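Local coordinates for protein B-agarase (Saccharophagus degradans, PDB 4BQ2) that hydrolyses agarose as a family 50 exo-beta-agarase, probably releasing short oligosaccharides from chain ends, and carries a carbohydrate-binding-like beta domain with a calcium site, at residues M4-E9 with D185-Q190; A24-Y29 with K38-A43; S71-I76 with S111-L116. All blocks are in the same frame, centred on the assembly; numbering follows the deposited sequence.

Contact 1. Residues M4-E9 with D185-Q190; sequences MLFDFE and DNIRIQ. With CA (calcium ion), chain K.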
ATOM      1  N   MET A   4      21.696   6.901  29.091  1.00 25.19           N
ATOM      2  CA  MET A   4      20.411   7.565  29.251  1.00 24.22           C
ATOM      3  C   MET A   4      20.381   8.918  28.539  1.00 25.32           C
ATOM      4  O   MET A   4      21.254   9.763  28.756  1.00 23.20           O
ATOM      5  CB  MET A   4      20.034   7.700  30.747  1.00 25.10           C
ATOM      6  CG  MET A   4      18.689   8.373  31.018  1.00 22.17           C
ATOM      7  SD  MET A   4      17.244   7.512  30.327  1.00 25.09           S
ATOM      8  CE  MET A   4      17.318   6.026  31.314  1.00 24.85           C
ATOM      9  N   LEU A   5      19.374   9.137  27.686  1.00 24.88           N
ATOM     10  CA  LEU A   5      19.222  10.436  27.030  1.00 24.76           C
ATOM     11  C   LEU A   5      18.234  11.357  27.757  1.00 24.54           C
ATOM     12  O   LEU A   5      18.559  12.511  28.021  1.00 24.97           O
ATOM     13  CB  LEU A   5      18.864  10.263  25.543  1.00 24.59           C
ATOM     14  CG  LEU A   5      19.882   9.405  24.792  1.00 24.11           C
ATOM     15  CD1 LEU A   5      19.265   8.929  23.483  1.00 24.50           C
ATOM     16  CD2 LEU A   5      21.193  10.159  24.561  1.00 25.28           C
ATOM     17  N   PHE A   6      17.030  10.861  28.059  1.00 22.39           N
ATOM     18  CA  PHE A   6      16.004  11.657  28.741  1.00 21.93           C
ATOM     19  C   PHE A   6      15.201  10.768  29.683  1.00 21.87           C
ATOM     20  O   PHE A   6      14.435   9.913  29.219  1.00 20.95           O
ATOM     21  CB  PHE A   6      15.008  12.321  27.745  1.00 20.60           C
ATOM     22  CG  PHE A   6      15.664  13.251  26.766  1.00 23.11           C
ATOM     23  CD1 PHE A   6      15.896  14.601  27.098  1.00 24.38           C
ATOM     24  CD2 PHE A   6      16.112  12.778  25.533  1.00 23.96           C
ATOM     25  CE1 PHE A   6      16.524  15.456  26.193  1.00 26.53           C
ATOM     26  CE2 PHE A   6      16.754  13.633  24.633  1.00 25.56           C
ATOM     27  CZ  PHE A   6      16.949  14.967  24.957  1.00 25.03           C
ATOM     28  N   ASP A   7      15.356  10.975  30.989  1.00 21.90           N
ATOM     29  CA  ASP A   7      14.488  10.283  31.968  1.00 21.51           C
ATOM     30  C   ASP A   7      13.475  11.211  32.614  1.00 21.56           C
ATOM     31  O   ASP A   7      12.660  10.768  33.425  1.00 21.40           O
ATOM     32  CB  ASP A   7      15.287   9.508  33.028  1.00 21.97           C
ATOM     33  CG  ASP A   7      16.130  10.402  33.935  1.00 22.61           C
ATOM     34  OD1 ASP A   7      15.929  11.629  34.038  1.00 21.41           O
ATOM     35  OD2 ASP A   7      17.043   9.846  34.550  1.00 25.91           O
ATOM     36  N   PHE A   8      13.545  12.498  32.261  1.00 22.97           N
ATOM     37  CA  PHE A   8      12.600  13.549  32.734  1.00 22.55           C
ATOM     38  C   PHE A   8      12.542  13.774  34.251  1.00 23.19           C
ATOM     39  O   PHE A   8      11.610  14.428  34.745  1.00 24.30           O
ATOM     40  CB  PHE A   8      11.208  13.367  32.102  1.00 22.26           C
ATOM     41  CG  PHE A   8      11.266  13.233  30.608  1.00 21.51           C
ATOM     42  CD1 PHE A   8      11.480  14.362  29.815  1.00 22.35           C
ATOM     43  CD2 PHE A   8      11.221  11.978  29.993  1.00 21.07           C
ATOM     44  CE1 PHE A   8      11.595  14.252  28.428  1.00 21.96           C
ATOM     45  CE2 PHE A   8      11.328  11.867  28.600  1.00 20.59           C
ATOM     46  CZ  PHE A   8      11.514  13.006  27.830  1.00 20.59           C
ATOM     47  N   GLU A   9      13.546  13.267  34.973  1.00 25.20           N
ATOM     48  CA  GLU A   9      13.531  13.312  36.447  1.00 26.76           C
ATOM     49  C   GLU A   9      13.848  14.688  37.050  1.00 30.00           C
ATOM     50  O   GLU A   9      13.455  14.984  38.166  1.00 31.08           O
ATOM     51  CB  GLU A   9      14.454  12.238  37.038  1.00 26.18           C
ATOM     52  CG  GLU A   9      13.979  10.824  36.735  1.00 24.65           C
ATOM     53  CD  GLU A   9      12.558  10.608  37.218  1.00 26.72           C
ATOM     54  OE1 GLU A   9      12.301  10.909  38.397  1.00 26.14           O
ATOM     55  OE2 GLU A   9      11.683  10.201  36.417  1.00 24.75           O
ATOM     56  N   ASP A 185       8.934   8.052  28.313  1.00 17.48           N
ATOM     57  CA  ASP A 185       9.948   8.102  29.381  1.00 18.06           C
ATOM     58  C   ASP A 185      11.155   7.288  28.974  1.00 18.64           C
ATOM     59  O   ASP A 185      11.057   6.412  28.087  1.00 18.75           O
ATOM     60  CB  ASP A 185       9.322   7.637  30.699  1.00 18.67           C
ATOM     61  CG  ASP A 185      10.169   8.011  31.919  1.00 19.19           C
ATOM     62  OD1 ASP A 185      11.197   8.707  31.756  1.00 17.94           O
ATOM     63  OD2 ASP A 185       9.834   7.562  33.035  1.00 17.60           O
ATOM     64  N   ASN A 186      12.318   7.613  29.562  1.00 18.82           N
ATOM     65  CA  ASN A 186      13.525   6.787  29.476  1.00 18.60           C
ATOM     66  C   ASN A 186      14.059   6.625  28.065  1.00 18.75           C
ATOM     67  O   ASN A 186      14.326   5.519  27.620  1.00 17.52           O
ATOM     68  CB  ASN A 186      13.300   5.419  30.142  1.00 20.15           C
ATOM     69  CG  ASN A 186      12.957   5.555  31.622  1.00 21.63           C
ATOM     70  OD1 ASN A 186      13.586   6.336  32.337  1.00 22.58           O
ATOM     71  ND2 ASN A 186      11.954   4.814  32.083  1.00 20.76           N
ATOM     72  N   ILE A 187      14.142   7.733  27.343  1.00 17.89           N
ATOM     73  CA  ILE A 187      14.741   7.699  26.044  1.00 19.67           C
ATOM     74  C   ILE A 187      16.215   7.385  26.235  1.00 20.67           C
ATOM     75  O   ILE A 187      16.939   8.131  26.906  1.00 19.92           O
ATOM     76  CB  ILE A 187      14.549   9.019  25.294  1.00 19.27           C
ATOM     77  CG1 ILE A 187      13.063   9.428  25.353  1.00 19.47           C
ATOM     78  CG2 ILE A 187      15.079   8.835  23.898  1.00 19.80           C
ATOM     79  CD1 ILE A 187      12.644  10.614  24.500  1.00 18.80           C
ATOM     80  N   ARG A 188      16.654   6.261  25.682  1.00 19.65           N
ATOM     81  CA  ARG A 188      18.008   5.783  25.962  1.00 21.70           C
ATOM     82  C   ARG A 188      18.564   4.959  24.810  1.00 22.38           C
ATOM     83  O   ARG A 188      17.792   4.526  23.936  1.00 21.42           O
ATOM     84  CB  ARG A 188      17.980   4.941  27.254  1.00 20.94           C
ATOM     85  CG  ARG A 188      17.245   3.607  27.086  1.00 21.99           C
ATOM     86  CD  ARG A 188      16.535   3.156  28.335  1.00 21.44           C
ATOM     87  NE  ARG A 188      15.937   1.822  28.168  1.00 20.49           N
ATOM     88  CZ  ARG A 188      14.632   1.590  28.014  1.00 19.43           C
ATOM     89  NH1 ARG A 188      13.746   2.602  27.956  1.00 17.90           N
ATOM     90  NH2 ARG A 188      14.221   0.333  27.893  1.00 16.55           N
ATOM     91  N   ILE A 189      19.882   4.729  24.820  1.00 22.10           N
ATOM     92  CA  ILE A 189      20.543   3.769  23.937  1.00 22.47           C
ATOM     93  C   ILE A 189      21.051   2.569  24.736  1.00 25.12           C
ATOM     94  O   ILE A 189      21.670   2.734  25.783  1.00 25.78           O
ATOM     95  CB  ILE A 189      21.731   4.370  23.165  1.00 23.93           C
ATOM     96  CG1 ILE A 189      21.251   5.461  22.221  1.00 26.01           C
ATOM     97  CG2 ILE A 189      22.426   3.302  22.322  1.00 24.66           C
ATOM     98  CD1 ILE A 189      22.363   6.398  21.839  1.00 26.71           C
ATOM     99  N   GLN A 190      20.751   1.364  24.236  1.00 25.42           N
ATOM    100  CA  GLN A 190      21.204   0.106  24.846  1.00 25.61           C
ATOM    101  C   GLN A 190      21.942  -0.693  23.771  1.00 25.58           C
ATOM    102  O   GLN A 190      21.445  -0.793  22.650  1.00 24.72           O
ATOM    103  CB  GLN A 190      20.003  -0.705  25.380  1.00 25.43           C
ATOM    104  CG  GLN A 190      19.396  -0.130  26.660  1.00 26.38           C
ATOM    105  CD  GLN A 190      18.217  -0.897  27.189  1.00 27.07           C
ATOM    106  OE1 GLN A 190      17.434  -0.360  27.974  1.00 25.66           O
ATOM    107  NE2 GLN A 190      18.067  -2.158  26.768  1.00 28.02           N
TER
HETATM  108 CA    CA K1797      11.230   9.180  34.325  1.00 22.65          CA
HETATM  109  O   HOH W   1      12.683   7.762  34.805  1.00 21.20           O
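The carbonyl oxygen of I187 takes two backbone N-H groups from the facing segment. L5 N reaches I187 O at 2.7 Å and F6 N reaches it at 3.0 Å. This is a classic beta bulge. I187 N returns a bond to F6 O at 2.9 Å.

Calcium joins the segment ends. D185 OD1 and OD2 lie 2.6 and 2.5 Å from the calcium ion, and D7 O lies 2.3 Å from it. E9 curls back to add OE2. S37 and K38 complete the protein ligands. D185 OD2 also hydrogen-bonds Y29 OH. A metal-bound water donates to N186 OD1, while N186 ND2 bonds D75 OD2. The D7 carboxylate turns from the metal and accepts E9 N on OD1, an Asx turn.

Apolar packing centres on I187. The F6 ring edge meets I187 CB, CD2 at 4.1 Å. F8 turns a ring edge to I187 CD1 and D185 OD1. L5 CD1 lies between I187 CG2 and I189 CG1. M4 CG, anti to the backbone N (chi1 -179°), leads a bent chain to SD, 3.5 Å from I187 O.

Strand 180-191 pairs antiparallel with strands 3-6 and 70-79, and I56 of strand 51-56 packs on F6 and I187.

Contact 2. Residues A24-Y29 with K38-A43; sequences ASIETY and KGLKLA. With CA (calcium ion), chain K.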
ATOM      1  N   ALA A  24       3.124  19.909  25.785  1.00 24.12           N
ATOM      2  CA  ALA A  24       3.993  19.003  26.526  1.00 22.67           C
ATOM      3  C   ALA A  24       4.020  19.385  27.993  1.00 25.13           C
ATOM      4  O   ALA A  24       3.966  20.581  28.316  1.00 22.13           O
ATOM      5  CB  ALA A  24       5.395  19.091  25.970  1.00 24.72           C
ATOM      6  N   SER A  25       4.096  18.382  28.879  1.00 24.37           N
ATOM      7  CA  SER A  25       4.276  18.622  30.318  1.00 24.85           C
ATOM      8  C   SER A  25       4.927  17.395  30.966  1.00 25.68           C
ATOM      9  O   SER A  25       4.921  16.288  30.387  1.00 24.52           O
ATOM     10  CB  SER A  25       2.953  18.939  31.009  1.00 26.59           C
ATOM     11  OG  SER A  25       1.980  17.927  30.789  1.00 30.23           O
ATOM     12  N   ILE A  26       5.497  17.592  32.144  1.00 23.66           N
ATOM     13  CA  ILE A  26       6.072  16.475  32.891  1.00 24.63           C
ATOM     14  C   ILE A  26       5.056  16.064  33.934  1.00 25.40           C
ATOM     15  O   ILE A  26       4.592  16.892  34.721  1.00 24.99           O
ATOM     16  CB  ILE A  26       7.407  16.820  33.577  1.00 24.26           C
ATOM     17  CG1 ILE A  26       8.445  17.337  32.576  1.00 24.96           C
ATOM     18  CG2 ILE A  26       7.971  15.596  34.335  1.00 22.62           C
ATOM     19  CD1 ILE A  26       8.879  16.336  31.521  1.00 25.47           C
ATOM     20  N   GLU A  27       4.688  14.785  33.919  1.00 26.98           N
ATOM     21  CA  GLU A  27       3.724  14.231  34.876  1.00 27.96           C
ATOM     22  C   GLU A  27       4.260  12.916  35.434  1.00 28.08           C
ATOM     23  O   GLU A  27       5.124  12.275  34.828  1.00 25.73           O
ATOM     24  CB  GLU A  27       2.363  13.934  34.231  1.00 32.09           C
ATOM     25  CG  GLU A  27       1.812  14.969  33.249  1.00 39.73           C
ATOM     26  CD  GLU A  27       1.254  16.213  33.919  1.00 42.98           C
ATOM     27  OE1 GLU A  27       1.183  16.234  35.178  1.00 42.03           O
ATOM     28  OE2 GLU A  27       0.885  17.169  33.177  1.00 43.58           O
ATOM     29  N   THR A  28       3.716  12.522  36.582  1.00 29.89           N
ATOM     30  CA  THR A  28       3.964  11.196  37.152  1.00 30.59           C
ATOM     31  C   THR A  28       2.977  10.187  36.554  1.00 29.48           C
ATOM     32  O   THR A  28       1.767  10.460  36.460  1.00 30.64           O
ATOM     33  CB  THR A  28       3.895  11.231  38.698  1.00 31.30           C
ATOM     34  OG1 THR A  28       4.919  12.098  39.177  1.00 31.08           O
ATOM     35  CG2 THR A  28       4.137   9.844  39.303  1.00 30.57           C
ATOM     36  N   TYR A  29       3.507   9.042  36.125  1.00 27.71           N
ATOM     37  CA  TYR A  29       2.719   7.973  35.473  1.00 26.99           C
ATOM     38  C   TYR A  29       3.338   6.664  36.004  1.00 28.54           C
ATOM     39  O   TYR A  29       4.457   6.704  36.545  1.00 29.46           O
ATOM     40  CB  TYR A  29       2.887   8.054  33.935  1.00 25.52           C
ATOM     41  CG  TYR A  29       4.236   7.492  33.548  1.00 26.70           C
ATOM     42  CD1 TYR A  29       5.406   8.231  33.751  1.00 26.50           C
ATOM     43  CD2 TYR A  29       4.358   6.201  33.076  1.00 24.35           C
ATOM     44  CE1 TYR A  29       6.649   7.704  33.442  1.00 25.09           C
ATOM     45  CE2 TYR A  29       5.606   5.655  32.794  1.00 26.08           C
ATOM     46  CZ  TYR A  29       6.745   6.413  32.991  1.00 23.87           C
ATOM     47  OH  TYR A  29       7.977   5.861  32.728  1.00 24.42           O
ATOM     48  N   LYS A  38       8.565  10.182  36.653  1.00 20.48           N
ATOM     49  CA  LYS A  38       8.217  11.360  35.864  1.00 19.53           C
ATOM     50  C   LYS A  38       8.382  11.070  34.368  1.00 18.51           C
ATOM     51  O   LYS A  38       9.428  10.591  33.958  1.00 17.58           O
ATOM     52  CB  LYS A  38       9.098  12.548  36.259  1.00 21.59           C
ATOM     53  CG  LYS A  38       9.063  12.918  37.723  1.00 24.05           C
ATOM     54  CD  LYS A  38       7.995  13.921  38.069  1.00 28.98           C
ATOM     55  CE  LYS A  38       8.498  14.868  39.157  1.00 32.01           C
ATOM     56  NZ  LYS A  38       9.534  14.253  40.022  1.00 30.32           N
ATOM     57  N   GLY A  39       7.360  11.372  33.568  1.00 18.31           N
ATOM     58  CA  GLY A  39       7.427  11.171  32.121  1.00 19.37           C
ATOM     59  C   GLY A  39       6.984  12.422  31.348  1.00 19.75           C
ATOM     60  O   GLY A  39       6.440  13.363  31.924  1.00 19.40           O
ATOM     61  N   LEU A  40       7.280  12.433  30.057  1.00 19.13           N
ATOM     62  CA  LEU A  40       6.820  13.511  29.186  1.00 19.73           C
ATOM     63  C   LEU A  40       5.448  13.172  28.643  1.00 19.56           C
ATOM     64  O   LEU A  40       5.288  12.214  27.842  1.00 19.65           O
ATOM     65  CB  LEU A  40       7.790  13.708  28.038  1.00 20.86           C
ATOM     66  CG  LEU A  40       7.407  14.839  27.070  1.00 23.06           C
ATOM     67  CD1 LEU A  40       7.745  16.196  27.657  1.00 23.46           C
ATOM     68  CD2 LEU A  40       8.181  14.599  25.792  1.00 24.32           C
ATOM     69  N   LYS A  41       4.476  13.982  29.036  1.00 19.36           N
ATOM     70  CA  LYS A  41       3.118  13.838  28.567  1.00 21.87           C
ATOM     71  C   LYS A  41       2.964  14.665  27.286  1.00 21.35           C
ATOM     72  O   LYS A  41       3.184  15.876  27.296  1.00 20.95           O
ATOM     73  CB  LYS A  41       2.110  14.300  29.621  1.00 23.44           C
ATOM     74  CG  LYS A  41       0.669  14.157  29.133  1.00 25.84           C
ATOM     75  CD  LYS A  41      -0.327  14.728  30.110  1.00 30.69           C
ATOM     76  CE  LYS A  41      -1.724  14.573  29.523  1.00 35.57           C
ATOM     77  NZ  LYS A  41      -2.769  14.635  30.585  1.00 36.76           N
ATOM     78  N   LEU A  42       2.629  14.002  26.180  1.00 21.65           N
ATOM     79  CA  LEU A  42       2.601  14.692  24.883  1.00 19.98           C
ATOM     80  C   LEU A  42       1.166  14.665  24.367  1.00 20.21           C
ATOM     81  O   LEU A  42       0.662  13.601  23.985  1.00 18.97           O
ATOM     82  CB  LEU A  42       3.594  14.054  23.910  1.00 19.28           C
ATOM     83  CG  LEU A  42       3.678  14.678  22.502  1.00 21.36           C
ATOM     84  CD1 LEU A  42       4.298  16.086  22.567  1.00 21.68           C
ATOM     85  CD2 LEU A  42       4.453  13.793  21.530  1.00 21.79           C
ATOM     86  N   ALA A  43       0.498  15.825  24.382  1.00 19.88           N
ATOM     87  CA  ALA A  43      -0.895  15.883  24.006  1.00 20.27           C
ATOM     88  C   ALA A  43      -0.981  16.571  22.631  1.00 22.08           C
ATOM     89  O   ALA A  43      -0.746  17.782  22.521  1.00 22.19           O
ATOM     90  CB  ALA A  43      -1.713  16.605  25.069  1.00 20.18           C
TER
HETATM   91 CA    CA K1797      11.230   9.180  34.325  1.00 22.65          CA
HETATM   92  O   HOH W   2       0.862  17.732  28.137  1.00 27.22           O
HETATM   93  O   HOH W   1      12.683   7.762  34.805  1.00 21.20           O
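Four backbone hydrogen bonds join S25 to K41 and E27 to G39. The two shortest are K41 N to S25 O and G39 N to E27 O, both 2.7 Å. S25 N and E27 N return the bonds to K41 O and G39 O. K38 turns its backbone O to the calcium ion at 2.3 Å. Within one strand, S25 OG donates to E27 OE2 at 2.7 Å, on the anti side of the carboxylate and somewhat out of its plane. One water donates to both S25 OG and K41 O, bridging the strands.

The two segments form the antiparallel beta hairpin of strands 22-30 and 36-44, in the carbohydrate-binding-like domain. L40 and L42 make backbone hydrogen bonds to I184 and V182 of strand 180-191.

Beyond the backbone bonds, E27 CG lies against K41 CB at 3.7 Å. The K41 chain is extended and runs on past E27, leaving NZ 5.1 Å from E27 OE2, too far for a salt bridge. On the other face I26 crosses its partners at about a right angle. Its CG2 touches K38 CB at 3.8 Å and its CD1 touches L40 CD1. L40 CD1 also meets A24 CB. Y29 sets a ring edge beside G39 N, CD1 at 3.7 Å, where G39 has no side chain in its way. Y29 OH hydrogen-bonds D185 OD2, itself a calcium ligand.

Contact 3. Residues S71-I76 with S111-L116; sequences SLYFDI and SYYAKL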
ATOM      1  N   SER A  71      20.583  -0.108  19.918  1.00 20.61           N
ATOM      2  CA  SER A  71      19.246   0.366  19.581  1.00 20.38           C
ATOM      3  C   SER A  71      18.883   1.542  20.474  1.00 19.80           C
ATOM      4  O   SER A  71      19.325   1.640  21.599  1.00 19.49           O
ATOM      5  CB  SER A  71      18.189  -0.751  19.776  1.00 19.58           C
ATOM      6  OG  SER A  71      18.434  -1.829  18.896  1.00 17.85           O
ATOM      7  N   LEU A  72      18.040   2.411  19.934  1.00 19.74           N
ATOM      8  CA  LEU A  72      17.404   3.479  20.638  1.00 18.30           C
ATOM      9  C   LEU A  72      16.090   2.970  21.242  1.00 19.84           C
ATOM     10  O   LEU A  72      15.243   2.398  20.528  1.00 19.88           O
ATOM     11  CB  LEU A  72      17.064   4.558  19.607  1.00 18.41           C
ATOM     12  CG  LEU A  72      16.572   5.924  20.016  1.00 20.55           C
ATOM     13  CD1 LEU A  72      17.647   6.605  20.869  1.00 19.27           C
ATOM     14  CD2 LEU A  72      16.279   6.731  18.733  1.00 18.85           C
ATOM     15  N   TYR A  73      15.916   3.218  22.535  1.00 18.23           N
ATOM     16  CA  TYR A  73      14.754   2.752  23.293  1.00 20.25           C
ATOM     17  C   TYR A  73      13.895   3.886  23.793  1.00 20.63           C
ATOM     18  O   TYR A  73      14.434   4.912  24.193  1.00 21.60           O
ATOM     19  CB  TYR A  73      15.259   1.990  24.519  1.00 20.08           C
ATOM     20  CG  TYR A  73      15.626   0.578  24.229  1.00 19.73           C
ATOM     21  CD1 TYR A  73      16.796   0.271  23.541  1.00 22.35           C
ATOM     22  CD2 TYR A  73      14.802  -0.470  24.634  1.00 21.75           C
ATOM     23  CE1 TYR A  73      17.147  -1.033  23.266  1.00 21.45           C
ATOM     24  CE2 TYR A  73      15.155  -1.790  24.362  1.00 22.49           C
ATOM     25  CZ  TYR A  73      16.327  -2.057  23.690  1.00 23.75           C
ATOM     26  OH  TYR A  73      16.701  -3.354  23.421  1.00 25.12           O
ATOM     27  N   PHE A  74      12.574   3.679  23.817  1.00 18.88           N
ATOM     28  CA  PHE A  74      11.618   4.622  24.425  1.00 19.66           C
ATOM     29  C   PHE A  74      10.599   3.811  25.201  1.00 20.52           C
ATOM     30  O   PHE A  74      10.174   2.746  24.713  1.00 20.97           O
ATOM     31  CB  PHE A  74      10.798   5.383  23.357  1.00 18.69           C
ATOM     32  CG  PHE A  74      11.603   6.035  22.276  1.00 20.15           C
ATOM     33  CD1 PHE A  74      12.117   5.299  21.221  1.00 20.93           C
ATOM     34  CD2 PHE A  74      11.732   7.419  22.251  1.00 21.40           C
ATOM     35  CE1 PHE A  74      12.839   5.913  20.199  1.00 21.22           C
ATOM     36  CE2 PHE A  74      12.467   8.054  21.245  1.00 20.40           C
ATOM     37  CZ  PHE A  74      13.000   7.302  20.216  1.00 21.45           C
ATOM     38  N   ASP A  75      10.212   4.286  26.392  1.00 18.78           N
ATOM     39  CA  ASP A  75       9.046   3.727  27.098  1.00 18.09           C
ATOM     40  C   ASP A  75       7.872   4.619  26.712  1.00 17.98           C
ATOM     41  O   ASP A  75       7.970   5.839  26.796  1.00 17.98           O
ATOM     42  CB  ASP A  75       9.227   3.739  28.631  1.00 17.93           C
ATOM     43  CG  ASP A  75      10.370   2.843  29.119  1.00 18.25           C
ATOM     44  OD1 ASP A  75      10.981   2.104  28.314  1.00 18.28           O
ATOM     45  OD2 ASP A  75      10.698   2.955  30.328  1.00 18.83           O
ATOM     46  N   ILE A  76       6.794   4.035  26.207  1.00 17.70           N
ATOM     47  CA  ILE A  76       5.666   4.834  25.691  1.00 18.33           C
ATOM     48  C   ILE A  76       4.352   4.168  26.045  1.00 19.26           C
ATOM     49  O   ILE A  76       4.267   2.916  26.085  1.00 20.93           O
ATOM     50  CB  ILE A  76       5.737   5.010  24.134  1.00 17.09           C
ATOM     51  CG1 ILE A  76       7.187   5.185  23.648  1.00 16.65           C
ATOM     52  CG2 ILE A  76       4.852   6.171  23.647  1.00 16.41           C
ATOM     53  CD1 ILE A  76       7.322   5.272  22.123  1.00 16.28           C
ATOM     54  N   SER A 111       8.248  -0.904  26.591  1.00 20.31           N
ATOM     55  CA  SER A 111       9.489  -0.368  26.013  1.00 20.54           C
ATOM     56  C   SER A 111       9.533  -0.702  24.548  1.00 20.29           C
ATOM     57  O   SER A 111       9.173  -1.841  24.144  1.00 19.39           O
ATOM     58  CB  SER A 111      10.752  -0.999  26.651  1.00 23.31           C
ATOM     59  OG  SER A 111      11.075  -0.409  27.891  1.00 25.95           O
ATOM     60  N   TYR A 112      10.005   0.266  23.758  1.00 18.32           N
ATOM     61  CA  TYR A 112      10.025   0.152  22.313  1.00 18.65           C
ATOM     62  C   TYR A 112      11.436   0.401  21.803  1.00 18.61           C
ATOM     63  O   TYR A 112      12.105   1.321  22.272  1.00 19.45           O
ATOM     64  CB  TYR A 112       9.052   1.188  21.701  1.00 17.48           C
ATOM     65  CG  TYR A 112       7.605   0.871  21.973  1.00 16.66           C
ATOM     66  CD1 TYR A 112       6.970   1.309  23.144  1.00 16.44           C
ATOM     67  CD2 TYR A 112       6.875   0.119  21.060  1.00 15.77           C
ATOM     68  CE1 TYR A 112       5.653   1.012  23.411  1.00 15.82           C
ATOM     69  CE2 TYR A 112       5.567  -0.184  21.294  1.00 16.26           C
ATOM     70  CZ  TYR A 112       4.950   0.238  22.485  1.00 16.77           C
ATOM     71  OH  TYR A 112       3.607  -0.075  22.670  1.00 15.86           O
ATOM     72  N   TYR A 113      11.900  -0.370  20.826  1.00 18.37           N
ATOM     73  CA  TYR A 113      13.254  -0.080  20.331  1.00 19.58           C
ATOM     74  C   TYR A 113      13.378   0.007  18.840  1.00 19.35           C
ATOM     75  O   TYR A 113      12.656  -0.665  18.100  1.00 18.58           O
ATOM     76  CB  TYR A 113      14.308  -1.059  20.898  1.00 20.17           C
ATOM     77  CG  TYR A 113      14.098  -2.509  20.486  1.00 20.96           C
ATOM     78  CD1 TYR A 113      13.271  -3.354  21.236  1.00 21.88           C
ATOM     79  CD2 TYR A 113      14.745  -3.034  19.375  1.00 22.10           C
ATOM     80  CE1 TYR A 113      13.085  -4.690  20.876  1.00 23.21           C
ATOM     81  CE2 TYR A 113      14.574  -4.365  19.001  1.00 23.79           C
ATOM     82  CZ  TYR A 113      13.744  -5.184  19.761  1.00 26.01           C
ATOM     83  OH  TYR A 113      13.576  -6.494  19.375  1.00 26.66           O
ATOM     84  N   ALA A 114      14.342   0.824  18.417  1.00 18.53           N
ATOM     85  CA  ALA A 114      14.693   0.968  17.031  1.00 19.11           C
ATOM     86  C   ALA A 114      16.185   0.781  16.895  1.00 19.52           C
ATOM     87  O   ALA A 114      16.982   1.548  17.452  1.00 19.12           O
ATOM     88  CB  ALA A 114      14.263   2.340  16.505  1.00 17.88           C
ATOM     89  N   LYS A 115      16.562  -0.254  16.158  1.00 20.08           N
ATOM     90  CA  LYS A 115      17.973  -0.551  15.911  1.00 20.55           C
ATOM     91  C   LYS A 115      18.691   0.624  15.234  1.00 21.09           C
ATOM     92  O   LYS A 115      18.163   1.217  14.309  1.00 19.23           O
ATOM     93  CB  LYS A 115      18.080  -1.837  15.081  1.00 20.64           C
ATOM     94  CG  LYS A 115      17.926  -3.115  15.893  1.00 19.48           C
ATOM     95  CD  LYS A 115      17.696  -4.272  14.948  1.00 20.57           C
ATOM     96  CE  LYS A 115      17.541  -5.580  15.689  1.00 21.58           C
ATOM     97  NZ  LYS A 115      16.588  -6.400  14.881  1.00 21.30           N
ATOM     98  N   LEU A 116      19.878   0.991  15.734  1.00 20.21           N
ATOM     99  CA  LEU A 116      20.692   1.989  15.067  1.00 20.72           C
ATOM    100  C   LEU A 116      21.767   1.353  14.226  1.00 19.66           C
ATOM    101  O   LEU A 116      22.235   1.934  13.252  1.00 19.92           O
ATOM    102  CB  LEU A 116      21.385   2.855  16.105  1.00 21.66           C
ATOM    103  CG  LEU A 116      20.509   3.737  16.980  1.00 24.00           C
ATOM    104  CD1 LEU A 116      21.363   4.367  18.052  1.00 25.55           C
ATOM    105  CD2 LEU A 116      19.812   4.814  16.157  1.00 24.92           C
TER
HETATM  106  O   HOH W   3       2.750   0.789  25.011  1.00 22.24           O
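S111 opens the contact with a side-chain bond, its OG donating to D75 OD1 at 2.6 Å. The hydroxyl comes from above the carboxylate plane. R188 makes a salt bridge to D75 and a hydrogen bond to S111, and N186 takes the other oxygen of D75.

Y112 bonds through its backbone to F74 in both directions, Y112 N to F74 O at 2.7 Å and F74 N to Y112 O at 2.9 Å. Its side chain crosses I76 at about a right angle, CD1 lying 3.9 Å from I76 CG1. The ring edge faces F74 O. A water joins Y112 OH to I76 O, and R150 also bonds the hydroxyl.

Y113 pairs with Y73 on the opposite face of the sheet from Y112. Its CB sits over the centre of the Y73 ring, 3.5 Å from the centroid, in a CH-pi contact. CG lies between the backbone N and the carbonyl carbon (chi1 63°), which carries the Y113 ring away from segment 71-76 and off the Y73 ring. The planes are 27° apart and the rings barely overlap. W145 stacks on Y113.

A114 and L72 exchange two backbone bonds, L72 N to A114 O and A114 N to L72 O, both 2.8 Å. K115 packs its CG on S71 OG, which hydrogen-bonds N192 OD1; the K115 amino end goes to D120. L116 brings CG toward L72 N and CB.

The contact pairs strands 70-79 and 110-115 antiparallel in the agarase CBM-like domain. Buried here, the D75 carboxylate is satisfied by S111, N186 and R188; the arginine probably offsets its charge.

How the contacts relate
From the N terminus, segment 4-9 comes first and finds its partner 185-190 only some 175 residues later, so contact 1 closes a long, helix-free loop. Contacts 2 and 3 are both nested inside it, in series. Contact 2 closes a short hairpin; contact 3 follows and joins strands 70-79 and 110-115. Strand 180-191 ties them together, pairing with 3-6, 36-44 and 70-79. Contacts 1 and 2 share the calcium ion and the water bound to it. Contacts 1 and 3 meet where R188 reaches Y73 and D75. Contacts 2 and 3 do not touch; their nearest atoms are about 5 Å apart.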